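Local coordinates for protein adhesin (Streptococcus sanguinis SK1 = NCTC 7863, PDB 6VT2) that binds sialylated glycans through tandem Siglec-like modules and so probably attaches the streptococcus to host glycoproteins, at residues V203-V208 with A303-G308; F207-R212 with E225-D230; F260-I265 with L277-R282; F299-T304 with K314-V319. One frame throughout, in Å; residues are numbered along the deposited sequence.

Contact 1 (V203-V208 with A303-G308); sequences VAPVFV and ATDASG. With CA (calcium ion), chain J.
Val-203 and Asp-305 meet through a calcium ion that both of them bind. Asp-305 shows how, atom by atom. Its CB packs against the ring of Pro-205, 3.9 Å from CG of that proline. CG of Asp-305 stands between its own backbone N and carbonyl carbon (chi1 66°), and the carboxylate then splits its duties. OD2 binds the calcium ion at 2.4 Å, and the carbonyl O of Val-203 reaches the same ion at 2.2 Å. OD1 turns back into its own loop, where it accepts a hydrogen bond from the backbone N of Leu-309 and a weak one from Ser-307 N at 3.0 Å. Asp-305 also opens a type I turn that closes at Gly-308.

Pro-205 packs on the other segment next to the site. Its CB touches CB of Ala-303 at 3.7 Å, and its CG lies 3.4 Å from the carbonyl O of Ala-303, so the ring rests on the backbone where strand 296-305 runs toward the turn. Asp-201, Asp-230 and Asn-231 complete the site.

Val-203 O and Asp-305 OD2 are only 3.3 Å apart, two acceptors that would repel each other without the cation. The ion probably offsets that repulsion as well as the charge of the clustered carboxylates, and so probably strengthens the join between these two pieces of the Siglec-like module, far apart in sequence.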
loop_
_atom_site.group_PDB
_atom_site.type_symbol
_atom_site.label_atom_id
_atom_site.label_comp_id
_atom_site.label_asym_id
_atom_site.label_seq_id
_atom_site.Cartn_x
_atom_site.Cartn_y
_atom_site.Cartn_z
ATOM N N VAL A 203 8.583 -12.752 -16.289
ATOM C CA VAL A 203 7.298 -12.347 -16.845
ATOM C C VAL A 203 7.383 -10.878 -17.197
ATOM O O VAL A 203 7.677 -10.051 -16.331
ATOM C CB VAL A 203 6.168 -12.602 -15.844
ATOM C CG1 VAL A 203 4.830 -12.332 -16.562
ATOM C CG2 VAL A 203 6.225 -14.045 -15.365
ATOM N N ALA A 204 7.122 -10.557 -18.458
ATOM C CA ALA A 204 7.064 -9.173 -18.869
ATOM C C ALA A 204 5.816 -8.481 -18.338
ATOM O O ALA A 204 4.844 -9.116 -17.937
ATOM C CB ALA A 204 7.072 -9.058 -20.387
ATOM N N PRO A 205 5.831 -7.149 -18.297
ATOM C CA PRO A 205 4.629 -6.422 -17.878
ATOM C C PRO A 205 3.433 -6.742 -18.763
ATOM O O PRO A 205 3.574 -7.140 -19.920
ATOM C CB PRO A 205 5.028 -4.961 -18.044
ATOM C CG PRO A 205 6.538 -4.929 -17.914
ATOM C CD PRO A 205 6.967 -6.241 -18.508
ATOM N N VAL A 206 2.262 -6.495 -18.192
ATOM C CA VAL A 206 0.983 -6.777 -18.795
ATOM C C VAL A 206 0.283 -5.444 -19.054
ATOM O O VAL A 206 0.197 -4.590 -18.154
ATOM C CB VAL A 206 0.108 -7.653 -17.898
ATOM C CG1 VAL A 206 -1.288 -7.779 -18.509
ATOM C CG2 VAL A 206 0.734 -8.993 -17.700
ATOM N N PHE A 207 -0.263 -5.306 -20.269
ATOM C CA PHE A 207 -1.107 -4.168 -20.677
ATOM C C PHE A 207 -2.538 -4.609 -20.466
ATOM O O PHE A 207 -3.078 -5.428 -21.230
ATOM C CB PHE A 207 -0.811 -3.755 -22.112
ATOM C CG PHE A 207 -1.734 -2.689 -22.645
ATOM C CD1 PHE A 207 -2.163 -1.659 -21.851
ATOM C CD2 PHE A 207 -2.135 -2.737 -23.958
ATOM C CE1 PHE A 207 -2.976 -0.688 -22.359
ATOM C CE2 PHE A 207 -3.005 -1.763 -24.469
ATOM C CZ PHE A 207 -3.399 -0.755 -23.676
ATOM N N VAL A 208 -3.148 -4.089 -19.409
ATOM C CA VAL A 208 -4.492 -4.520 -19.052
ATOM C C VAL A 208 -5.511 -4.222 -20.155
ATOM O O VAL A 208 -6.475 -4.970 -20.354
ATOM C CB VAL A 208 -4.878 -3.835 -17.736
ATOM C CG1 VAL A 208 -6.308 -4.167 -17.396
ATOM C CG2 VAL A 208 -3.954 -4.205 -16.635
ATOM N N ALA A 303 5.757 -2.299 -22.490
ATOM C CA ALA A 303 6.136 -1.841 -21.159
ATOM C C ALA A 303 7.298 -2.722 -20.714
ATOM O O ALA A 303 7.366 -3.899 -21.059
ATOM C CB ALA A 303 4.993 -1.878 -20.163
ATOM N N THR A 304 8.221 -2.116 -19.985
ATOM C CA THR A 304 9.416 -2.791 -19.520
ATOM C C THR A 304 9.484 -2.724 -18.005
ATOM O O THR A 304 9.149 -1.701 -17.409
ATOM C CB THR A 304 10.635 -2.114 -20.128
ATOM O OG1 THR A 304 10.597 -2.185 -21.534
ATOM C CG2 THR A 304 11.941 -2.839 -19.675
ATOM N N ASP A 305 9.877 -3.833 -17.367
ATOM C CA ASP A 305 10.027 -3.854 -15.918
ATOM C C ASP A 305 11.481 -3.539 -15.565
ATOM O O ASP A 305 12.320 -3.317 -16.438
ATOM C CB ASP A 305 9.503 -5.178 -15.343
ATOM C CG ASP A 305 10.316 -6.407 -15.762
ATOM O OD1 ASP A 305 11.516 -6.252 -16.071
ATOM O OD2 ASP A 305 9.690 -7.460 -15.816
ATOM N N ALA A 306 11.774 -3.496 -14.261
ATOM C CA ALA A 306 13.092 -3.035 -13.837
ATOM C C ALA A 306 14.170 -4.064 -14.132
ATOM O O ALA A 306 15.356 -3.707 -14.147
ATOM C CB ALA A 306 13.083 -2.712 -12.367
ATOM N N SER A 307 13.787 -5.320 -14.376
ATOM C CA SER A 307 14.745 -6.350 -14.761
ATOM C C SER A 307 15.089 -6.301 -16.237
ATOM O O SER A 307 15.924 -7.080 -16.682
ATOM C CB SER A 307 14.201 -7.739 -14.433
ATOM O OG SER A 307 14.045 -7.900 -13.061
ATOM N N GLY A 308 14.460 -5.416 -17.002
ATOM C CA GLY A 308 14.697 -5.315 -18.423
ATOM C C GLY A 308 13.808 -6.155 -19.318
ATOM O O GLY A 308 14.116 -6.273 -20.516
HETATM CA CA CA J . 8.203 -8.783 -14.543
#

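Contact 2 (F207-R212 with E225-D230); sequences FVDEGR and ELHFYD. With CA (calcium ion), chain J.
Phe-207 and Phe-228 face each other as an antiparallel non-hydrogen-bonded pair, and their rings form the tight half of the contact. CD1 of Phe-207 sits over one face of the Phe-228 ring, 3.4 Å from its CE2. The planes are 24° apart but slid so far that the rings barely overlap. Phe-207 CG is anti to the backbone N (chi1 174°), and further out CE1 lies 3.8 Å from Leu-226 CG, which is at the ring edge. Lys-314 and Phe-316 of the facing sheet pack on Phe-207 and Leu-226 respectively.

Beyond this pair Val-208 N bonds to His-227 O at 2.9 Å, while Val-208 CG2 touches the edge of the Tyr-229 ring at CD2. The chain then turns, and Asp-209 carries the polar side. Its OD2 takes a hydrogen bond from His-227 ND1 (2.9 Å, 158° at the hydrogen) on the syn lone pair, in the plane of the imidazole, and a weak one from His-227 N. OD1 is met from above the carboxylate plane by Arg-212 NH1 in a 3.0 Å salt bridge. Toward solvent the join is looser: one water links Arg-212 NH1 to the carbonyl O of Glu-225.

Short edge strand 206-207 thus ends in two overlapping beta turns, type I then type II, as the chain leaves one sheet of the Siglec-like sandwich for strand 213-217 of the other.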
loop_
_atom_site.group_PDB
_atom_site.type_symbol
_atom_site.label_atom_id
_atom_site.label_comp_id
_atom_site.label_asym_id
_atom_site.label_seq_id
_atom_site.Cartn_x
_atom_site.Cartn_y
_atom_site.Cartn_z
ATOM N N PHE A 207 -0.263 -5.306 -20.269
ATOM C CA PHE A 207 -1.107 -4.168 -20.677
ATOM C C PHE A 207 -2.538 -4.609 -20.466
ATOM O O PHE A 207 -3.078 -5.428 -21.230
ATOM C CB PHE A 207 -0.811 -3.755 -22.112
ATOM C CG PHE A 207 -1.734 -2.689 -22.645
ATOM C CD1 PHE A 207 -2.163 -1.659 -21.851
ATOM C CD2 PHE A 207 -2.135 -2.737 -23.958
ATOM C CE1 PHE A 207 -2.976 -0.688 -22.359
ATOM C CE2 PHE A 207 -3.005 -1.763 -24.469
ATOM C CZ PHE A 207 -3.399 -0.755 -23.676
ATOM N N VAL A 208 -3.148 -4.089 -19.409
ATOM C CA VAL A 208 -4.492 -4.520 -19.052
ATOM C C VAL A 208 -5.511 -4.222 -20.155
ATOM O O VAL A 208 -6.475 -4.970 -20.354
ATOM C CB VAL A 208 -4.878 -3.835 -17.736
ATOM C CG1 VAL A 208 -6.308 -4.167 -17.396
ATOM C CG2 VAL A 208 -3.954 -4.205 -16.635
ATOM N N ASP A 209 -5.345 -3.119 -20.871
ATOM C CA ASP A 209 -6.329 -2.674 -21.845
ATOM C C ASP A 209 -6.016 -3.140 -23.266
ATOM O O ASP A 209 -6.490 -2.552 -24.240
ATOM C CB ASP A 209 -6.438 -1.150 -21.712
ATOM C CG ASP A 209 -6.960 -0.740 -20.355
ATOM O OD1 ASP A 209 -8.125 -1.083 -20.043
ATOM O OD2 ASP A 209 -6.201 -0.160 -19.538
ATOM N N GLU A 210 -5.228 -4.206 -23.409
ATOM C CA GLU A 210 -4.944 -4.740 -24.721
ATOM C C GLU A 210 -6.227 -4.998 -25.465
ATOM O O GLU A 210 -7.146 -5.604 -24.913
ATOM C CB GLU A 210 -4.142 -6.033 -24.573
ATOM C CG GLU A 210 -3.828 -6.616 -25.900
ATOM C CD GLU A 210 -3.043 -7.945 -25.817
ATOM O OE1 GLU A 210 -2.760 -8.415 -24.686
ATOM O OE2 GLU A 210 -2.712 -8.445 -26.887
ATOM N N GLY A 211 -6.290 -4.502 -26.704
ATOM C CA GLY A 211 -7.446 -4.691 -27.562
ATOM C C GLY A 211 -8.552 -3.684 -27.374
ATOM O O GLY A 211 -9.568 -3.772 -28.065
ATOM N N ARG A 212 -8.427 -2.779 -26.411
ATOM C CA ARG A 212 -9.498 -1.866 -26.113
ATOM C C ARG A 212 -9.603 -0.780 -27.177
ATOM O O ARG A 212 -8.607 -0.213 -27.628
ATOM C CB ARG A 212 -9.251 -1.205 -24.760
ATOM C CG ARG A 212 -10.328 -0.282 -24.293
ATOM C CD ARG A 212 -10.254 -0.163 -22.790
ATOM N NE ARG A 212 -11.204 0.815 -22.314
ATOM C CZ ARG A 212 -11.164 1.373 -21.130
ATOM N NH1 ARG A 212 -10.213 1.008 -20.275
ATOM N NH2 ARG A 212 -12.062 2.285 -20.803
ATOM N N GLU A 225 -7.623 6.097 -20.399
ATOM C CA GLU A 225 -6.749 5.660 -19.298
ATOM C C GLU A 225 -6.304 4.246 -19.645
ATOM O O GLU A 225 -7.136 3.433 -19.853
ATOM C CB GLU A 225 -7.440 5.643 -17.953
ATOM C CG GLU A 225 -7.681 7.041 -17.464
ATOM C CD GLU A 225 -8.264 7.050 -16.088
ATOM O OE1 GLU A 225 -7.896 7.904 -15.296
ATOM O OE2 GLU A 225 -9.076 6.191 -15.831
ATOM N N LEU A 226 -5.013 4.017 -19.663
ATOM C CA LEU A 226 -4.436 2.731 -20.049
ATOM C C LEU A 226 -3.784 2.168 -18.792
ATOM O O LEU A 226 -3.108 2.903 -18.166
ATOM C CB LEU A 226 -3.375 2.951 -21.107
ATOM C CG LEU A 226 -3.909 3.029 -22.519
ATOM C CD1 LEU A 226 -4.752 4.276 -22.701
ATOM C CD2 LEU A 226 -2.761 3.024 -23.485
ATOM N N HIS A 227 -3.899 0.861 -18.581
ATOM C CA HIS A 227 -3.378 0.422 -17.223
ATOM C C HIS A 227 -2.380 -0.705 -17.514
ATOM O O HIS A 227 -2.631 -1.465 -18.375
ATOM C CB HIS A 227 -4.549 -0.076 -16.365
ATOM C CG HIS A 227 -5.634 0.910 -16.088
ATOM N ND1 HIS A 227 -6.510 1.327 -17.029
ATOM C CD2 HIS A 227 -6.040 1.508 -14.983
ATOM C CE1 HIS A 227 -7.366 2.162 -16.522
ATOM N NE2 HIS A 227 -7.088 2.296 -15.275
ATOM N N PHE A 228 -1.312 -0.761 -16.745
ATOM C CA PHE A 228 -0.232 -1.737 -16.873
ATOM C C PHE A 228 0.111 -2.264 -15.492
ATOM O O PHE A 228 0.043 -1.532 -14.516
ATOM C CB PHE A 228 1.003 -1.122 -17.459
ATOM C CG PHE A 228 0.792 -0.401 -18.774
ATOM C CD1 PHE A 228 0.347 0.903 -18.808
ATOM C CD2 PHE A 228 1.069 -1.030 -19.964
ATOM C CE1 PHE A 228 0.199 1.580 -20.020
ATOM C CE2 PHE A 228 0.867 -0.391 -21.148
ATOM C CZ PHE A 228 0.438 0.892 -21.202
ATOM N N TYR A 229 0.533 -3.522 -15.410
ATOM C CA TYR A 229 1.104 -4.009 -14.164
ATOM C C TYR A 229 2.200 -5.002 -14.490
ATOM O O TYR A 229 2.394 -5.423 -15.622
ATOM C CB TYR A 229 0.056 -4.658 -13.269
ATOM C CG TYR A 229 -0.485 -5.951 -13.757
ATOM C CD1 TYR A 229 0.118 -7.147 -13.401
ATOM C CD2 TYR A 229 -1.640 -5.996 -14.542
ATOM C CE1 TYR A 229 -0.436 -8.342 -13.817
ATOM C CE2 TYR A 229 -2.174 -7.172 -14.962
ATOM C CZ TYR A 229 -1.573 -8.338 -14.605
ATOM O OH TYR A 229 -2.119 -9.513 -15.073
ATOM N N ASP A 230 2.990 -5.284 -13.503
ATOM C CA ASP A 230 4.037 -6.303 -13.674
ATOM C C ASP A 230 3.980 -7.202 -12.449
ATOM O O ASP A 230 3.667 -6.704 -11.396
ATOM C CB ASP A 230 5.402 -5.651 -13.847
ATOM C CG ASP A 230 6.486 -6.621 -14.231
ATOM O OD1 ASP A 230 6.345 -7.225 -15.203
ATOM O OD2 ASP A 230 7.373 -6.748 -13.423
HETATM CA CA CA J . 8.203 -8.783 -14.543
HETATM O O HOH W 1 -9.991 3.229 -18.637
#

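Contact 3 (F260-I265 with L277-R282); sequences FNTPNI and LVTTIR
Asn-261 and Thr-280 form the hydrogen-bonded pair of this antiparallel edge. Asn-261 N gives to Thr-280 O and Thr-280 N gives back to Asn-261 O, each at 2.8 Å. One residue further on, Thr-262 OG1 and Thr-279 OG1 share a 2.8 Å hydrogen bond in which either hydroxyl could be the donor. Both OG1 atoms lie anti to their carbonyl carbons (chi1 -53° and -62°), and in this setting the two hydroxyls meet. Where strand 259-261 gives way to a type I turn from Thr-262 to Ile-265, direct backbone pairing stops and a water takes over, accepting from Asn-264 N and donating to Val-278 O.

Strand 259-261 is an outermost strand of the four-stranded antiparallel sheet of this Siglec-like module, and strand 277-283 lies between it and strand 222-229.

The apolar contacts fall at the two ends. Phe-260 and Ile-281 lie side by side, pointing the same way. CG1 of Ile-281 sits over a face of the ring in a CH-pi contact, 4.1 Å from the centroid, and Ile-281 CD1 comes within 3.5 Å of Phe-260 CE2. Tyr-250 and Phe-240 meet the same phenylalanine edge-to-face. At the turn, Leu-277 crosses Thr-262 at about a right angle, its CD1 3.6 Å from Thr-262 CG2, while its CD2 touches Ile-265 CD1.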
loop_
_atom_site.group_PDB
_atom_site.type_symbol
_atom_site.label_atom_id
_atom_site.label_comp_id
_atom_site.label_asym_id
_atom_site.label_seq_id
_atom_site.Cartn_x
_atom_site.Cartn_y
_atom_site.Cartn_z
ATOM N N PHE A 260 0.286 12.482 -23.491
ATOM C CA PHE A 260 0.446 11.165 -22.881
ATOM C C PHE A 260 1.116 11.412 -21.542
ATOM O O PHE A 260 2.129 11.976 -21.484
ATOM C CB PHE A 260 1.381 10.255 -23.672
ATOM C CG PHE A 260 0.790 9.704 -24.929
ATOM C CD1 PHE A 260 0.515 10.523 -25.990
ATOM C CD2 PHE A 260 0.572 8.357 -25.073
ATOM C CE1 PHE A 260 -0.040 10.021 -27.142
ATOM C CE2 PHE A 260 0.013 7.865 -26.222
ATOM C CZ PHE A 260 -0.307 8.702 -27.242
ATOM N N ASN A 261 0.432 11.088 -20.495
ATOM C CA ASN A 261 1.046 11.313 -19.161
ATOM C C ASN A 261 0.958 10.024 -18.257
ATOM O O ASN A 261 -0.083 9.269 -18.092
ATOM C CB ASN A 261 0.367 12.468 -18.438
ATOM C CG ASN A 261 1.072 12.802 -17.141
ATOM O OD1 ASN A 261 0.507 12.620 -16.085
ATOM N ND2 ASN A 261 2.302 13.288 -17.204
ATOM N N THR A 262 2.117 9.579 -17.776
ATOM C CA THR A 262 2.184 8.362 -16.951
ATOM C C THR A 262 2.887 8.795 -15.732
ATOM O O THR A 262 4.039 8.682 -15.531
ATOM C CB THR A 262 3.045 7.278 -17.560
ATOM O OG1 THR A 262 2.508 7.144 -18.856
ATOM C CG2 THR A 262 3.011 6.003 -16.761
ATOM N N PRO A 263 2.188 9.569 -14.711
ATOM C CA PRO A 263 2.886 10.335 -13.656
ATOM C C PRO A 263 3.629 9.467 -12.651
ATOM O O PRO A 263 4.562 9.969 -12.004
ATOM C CB PRO A 263 1.754 11.117 -12.979
ATOM C CG PRO A 263 0.502 10.349 -13.343
ATOM C CD PRO A 263 0.718 9.749 -14.684
ATOM N N ASN A 264 3.271 8.196 -12.499
ATOM C CA ASN A 264 3.943 7.351 -11.507
ATOM C C ASN A 264 5.052 6.464 -12.087
ATOM O O ASN A 264 5.531 5.537 -11.410
ATOM C CB ASN A 264 2.907 6.490 -10.798
ATOM C CG ASN A 264 1.981 7.302 -9.922
ATOM O OD1 ASN A 264 2.120 8.516 -9.830
ATOM N ND2 ASN A 264 1.027 6.640 -9.296
ATOM N N ILE A 265 5.501 6.757 -13.294
ATOM C CA ILE A 265 6.436 5.886 -13.993
ATOM C C ILE A 265 7.730 5.661 -13.232
ATOM O O ILE A 265 8.302 4.569 -13.307
ATOM C CB ILE A 265 6.688 6.458 -15.402
ATOM C CG1 ILE A 265 7.522 5.495 -16.205
ATOM C CG2 ILE A 265 7.366 7.816 -15.352
ATOM C CD1 ILE A 265 6.877 4.193 -16.494
ATOM N N LEU A 277 -0.130 0.815 -13.011
ATOM C CA LEU A 277 0.379 2.028 -13.602
ATOM C C LEU A 277 -0.616 2.538 -14.636
ATOM O O LEU A 277 -1.093 1.777 -15.483
ATOM C CB LEU A 277 1.688 1.730 -14.268
ATOM C CG LEU A 277 2.442 2.891 -14.889
ATOM C CD1 LEU A 277 2.867 3.856 -13.829
ATOM C CD2 LEU A 277 3.609 2.398 -15.687
ATOM N N VAL A 278 -0.837 3.837 -14.651
ATOM C CA VAL A 278 -1.890 4.403 -15.493
ATOM C C VAL A 278 -1.234 5.424 -16.391
ATOM O O VAL A 278 -0.598 6.363 -15.904
ATOM C CB VAL A 278 -2.999 5.066 -14.671
ATOM C CG1 VAL A 278 -4.081 5.700 -15.580
ATOM C CG2 VAL A 278 -3.686 4.065 -13.740
ATOM N N THR A 279 -1.422 5.263 -17.695
ATOM C CA THR A 279 -1.045 6.245 -18.708
ATOM C C THR A 279 -2.365 6.890 -19.155
ATOM O O THR A 279 -3.319 6.175 -19.486
ATOM C CB THR A 279 -0.353 5.628 -19.915
ATOM O OG1 THR A 279 0.894 4.987 -19.532
ATOM C CG2 THR A 279 -0.070 6.701 -20.946
ATOM N N THR A 280 -2.442 8.208 -19.109
ATOM C CA THR A 280 -3.622 8.935 -19.578
ATOM C C THR A 280 -3.276 9.618 -20.876
ATOM O O THR A 280 -2.242 10.278 -20.984
ATOM C CB THR A 280 -4.067 9.948 -18.566
ATOM O OG1 THR A 280 -4.465 9.252 -17.373
ATOM C CG2 THR A 280 -5.292 10.702 -19.039
ATOM N N ILE A 281 -4.087 9.358 -21.870
ATOM C CA ILE A 281 -4.014 9.973 -23.174
ATOM C C ILE A 281 -5.148 10.967 -23.231
ATOM O O ILE A 281 -6.298 10.586 -23.059
ATOM C CB ILE A 281 -4.141 8.930 -24.282
ATOM C CG1 ILE A 281 -3.057 7.839 -24.173
ATOM C CG2 ILE A 281 -4.064 9.610 -25.608
ATOM C CD1 ILE A 281 -3.165 6.747 -25.180
ATOM N N ARG A 282 -4.836 12.215 -23.513
ATOM C CA ARG A 282 -5.827 13.290 -23.546
ATOM C C ARG A 282 -5.719 14.040 -24.857
ATOM O O ARG A 282 -4.635 14.457 -25.263
ATOM C CB ARG A 282 -5.559 14.182 -22.380
ATOM C CG ARG A 282 -6.472 15.437 -22.336
ATOM C CD ARG A 282 -6.128 16.322 -21.161
ATOM N NE ARG A 282 -7.007 17.480 -21.250
ATOM C CZ ARG A 282 -7.069 18.443 -20.343
ATOM N NH1 ARG A 282 -7.944 19.447 -20.544
ATOM N NH2 ARG A 282 -6.260 18.410 -19.254
HETATM O O HOH W 2 0.961 6.822 -13.596
#

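Contact 4 (F299-T304 with K314-V319); sequences FKVRAT and KIFRIV
Phe-299 and Phe-316 lie on the same face of the sheet with ring planes only 8° apart, yet so offset that they barely overlap, centroids 4.8 Å apart. CB of Phe-299 lies over one face of the Phe-316 ring, offset toward its rim, 3.6 Å from the centroid in a CH-pi contact. Chi1 of Phe-316 (70°) sets CG between the backbone N and carbonyl carbon, and the end of the side chain comes nearer to 299-304. The Val-301 and Phe-316 side chains cross at about a right angle, Val-301 CB coming to the ring edge. Further out, CE1 of Phe-299 reaches Ile-318 CD1 at 3.8 Å, and Leu-253 of helix 244-255 touches both residues.

The two strands make a beta hairpin at the centre of a mixed four-stranded sheet of the Siglec-like module. Val-301 and Lys-314 exchange two 2.8 Å bonds, N to O each way. The Phe-299 and Phe-316 pair is less even: Phe-299 N meets Phe-316 O almost straight along the carbonyl direction, whereas Phe-316 N comes to Phe-299 O at 3.2 Å from above its carbonyl plane. The two antiparallel segments are strongly twisted against each other, their N-to-C directions 135° apart.

On the other face Lys-300 crosses Ile-315 obliquely, with Lys-300 CG and Ile-315 CD1 pressed to 3.5 Å. Lys-300 NZ forms a salt bridge with Asp-243, and the side chain touches the bound galactose.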
loop_
_atom_site.group_PDB
_atom_site.type_symbol
_atom_site.label_atom_id
_atom_site.label_comp_id
_atom_site.label_asym_id
_atom_site.label_seq_id
_atom_site.Cartn_x
_atom_site.Cartn_y
_atom_site.Cartn_z
ATOM N N PHE A 299 -2.644 1.744 -32.189
ATOM C CA PHE A 299 -1.398 1.941 -31.488
ATOM C C PHE A 299 -0.812 0.605 -31.087
ATOM O O PHE A 299 -1.525 -0.383 -30.916
ATOM C CB PHE A 299 -1.615 2.774 -30.218
ATOM C CG PHE A 299 -2.147 4.136 -30.474
ATOM C CD1 PHE A 299 -3.512 4.356 -30.539
ATOM C CD2 PHE A 299 -1.311 5.198 -30.637
ATOM C CE1 PHE A 299 -4.020 5.584 -30.801
ATOM C CE2 PHE A 299 -1.821 6.463 -30.830
ATOM C CZ PHE A 299 -3.184 6.653 -30.939
ATOM N N LYS A 300 0.487 0.632 -30.825
ATOM C CA LYS A 300 1.190 -0.503 -30.257
ATOM C C LYS A 300 1.958 0.046 -29.072
ATOM O O LYS A 300 2.708 1.025 -29.194
ATOM C CB LYS A 300 2.124 -1.135 -31.312
ATOM C CG LYS A 300 1.344 -1.711 -32.520
ATOM C CD LYS A 300 2.107 -2.795 -33.241
ATOM C CE LYS A 300 3.346 -2.263 -33.962
ATOM N NZ LYS A 300 4.313 -3.365 -34.299
ATOM N N VAL A 301 1.818 -0.607 -27.945
ATOM C CA VAL A 301 2.471 -0.183 -26.717
ATOM C C VAL A 301 3.240 -1.374 -26.156
ATOM O O VAL A 301 2.789 -2.518 -26.232
ATOM C CB VAL A 301 1.457 0.402 -25.711
ATOM C CG1 VAL A 301 0.459 -0.639 -25.251
ATOM C CG2 VAL A 301 2.194 1.041 -24.615
ATOM N N ARG A 302 4.375 -1.089 -25.597
ATOM C CA ARG A 302 5.186 -2.037 -24.847
ATOM C C ARG A 302 5.514 -1.452 -23.472
ATOM O O ARG A 302 5.537 -0.229 -23.282
ATOM C CB ARG A 302 6.505 -2.296 -25.548
ATOM C CG ARG A 302 6.421 -2.880 -26.899
ATOM C CD ARG A 302 7.817 -2.911 -27.563
ATOM N NE ARG A 302 7.751 -3.476 -28.910
ATOM C CZ ARG A 302 7.933 -4.773 -29.171
ATOM N NH1 ARG A 302 8.206 -5.627 -28.173
ATOM N NH2 ARG A 302 7.867 -5.199 -30.396
ATOM N N ALA A 303 5.757 -2.299 -22.490
ATOM C CA ALA A 303 6.136 -1.841 -21.159
ATOM C C ALA A 303 7.298 -2.722 -20.714
ATOM O O ALA A 303 7.366 -3.899 -21.059
ATOM C CB ALA A 303 4.993 -1.878 -20.163
ATOM N N THR A 304 8.221 -2.116 -19.985
ATOM C CA THR A 304 9.416 -2.791 -19.520
ATOM C C THR A 304 9.484 -2.724 -18.005
ATOM O O THR A 304 9.149 -1.701 -17.409
ATOM C CB THR A 304 10.635 -2.114 -20.128
ATOM O OG1 THR A 304 10.597 -2.185 -21.534
ATOM C CG2 THR A 304 11.941 -2.839 -19.675
ATOM N N LYS A 314 1.559 -4.474 -27.878
ATOM C CA LYS A 314 0.164 -4.760 -27.596
ATOM C C LYS A 314 -0.666 -3.632 -28.200
ATOM O O LYS A 314 -0.275 -2.530 -28.103
ATOM C CB LYS A 314 -0.046 -4.795 -26.089
ATOM C CG LYS A 314 0.909 -5.741 -25.393
ATOM C CD LYS A 314 0.485 -7.134 -25.583
ATOM C CE LYS A 314 1.448 -8.155 -25.006
ATOM N NZ LYS A 314 1.132 -9.490 -25.553
ATOM N N ILE A 315 -1.792 -3.992 -28.778
ATOM C CA ILE A 315 -2.637 -3.067 -29.557
ATOM C C ILE A 315 -3.681 -2.426 -28.662
ATOM O O ILE A 315 -4.136 -3.049 -27.829
ATOM C CB ILE A 315 -3.417 -3.843 -30.629
ATOM C CG1 ILE A 315 -2.413 -4.410 -31.616
ATOM C CG2 ILE A 315 -4.486 -3.027 -31.341
ATOM C CD1 ILE A 315 -1.680 -3.384 -32.331
ATOM N N PHE A 316 -3.936 -1.162 -28.884
ATOM C CA PHE A 316 -5.160 -0.488 -28.454
ATOM C C PHE A 316 -5.474 0.514 -29.552
ATOM O O PHE A 316 -4.641 0.784 -30.422
ATOM C CB PHE A 316 -5.058 0.164 -27.091
ATOM C CG PHE A 316 -4.200 1.329 -27.055
ATOM C CD1 PHE A 316 -2.865 1.203 -26.935
ATOM C CD2 PHE A 316 -4.709 2.595 -27.142
ATOM C CE1 PHE A 316 -2.022 2.293 -26.936
ATOM C CE2 PHE A 316 -3.876 3.691 -27.136
ATOM C CZ PHE A 316 -2.534 3.558 -26.994
ATOM N N ARG A 317 -6.731 0.966 -29.589
ATOM C CA ARG A 317 -7.119 1.905 -30.612
ATOM C C ARG A 317 -7.854 3.085 -30.028
ATOM O O ARG A 317 -8.489 2.997 -28.998
ATOM C CB ARG A 317 -8.059 1.270 -31.669
ATOM C CG ARG A 317 -7.510 -0.074 -32.206
ATOM C CD ARG A 317 -8.225 -0.539 -33.443
ATOM N NE ARG A 317 -9.621 -0.756 -33.189
ATOM C CZ ARG A 317 -10.469 -1.141 -34.144
ATOM N NH1 ARG A 317 -10.030 -1.349 -35.380
ATOM N NH2 ARG A 317 -11.731 -1.300 -33.855
ATOM N N ILE A 318 -7.723 4.182 -30.714
ATOM C CA ILE A 318 -8.653 5.292 -30.607
ATOM C C ILE A 318 -9.558 5.191 -31.806
ATOM O O ILE A 318 -9.072 5.158 -32.929
ATOM C CB ILE A 318 -7.919 6.639 -30.530
ATOM C CG1 ILE A 318 -7.357 6.751 -29.139
ATOM C CG2 ILE A 318 -8.888 7.814 -30.855
ATOM C CD1 ILE A 318 -6.406 7.931 -28.978
ATOM N N VAL A 319 -10.875 5.243 -31.579
ATOM C CA VAL A 319 -11.876 5.167 -32.632
ATOM C C VAL A 319 -12.705 6.434 -32.572
ATOM O O VAL A 319 -13.181 6.819 -31.510
ATOM C CB VAL A 319 -12.748 3.911 -32.523
ATOM C CG1 VAL A 319 -13.815 3.933 -33.583
ATOM C CG2 VAL A 319 -11.809 2.689 -32.680
#

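From the N terminus, segment 203-208 opens contact 1, which closes 95 residues later at 303-308. Contact 2 starts from the same stretch, sharing Phe-207 and Val-208, and closes first; contact 3 follows in series and is nested inside contact 1. Contact 4 begins where contact 1 ends, sharing Ala-303 and Thr-304, and closes at 314-319. Contacts 2 and 3 are adjoining seams of one sheet, joined where strands 222-229 and 277-283 pair. Contact 4 lies in the facing sheet, and Phe-207, Leu-226 and Ile-281 pack against it between the two. Contacts 1 and 2 also meet at the calcium ion.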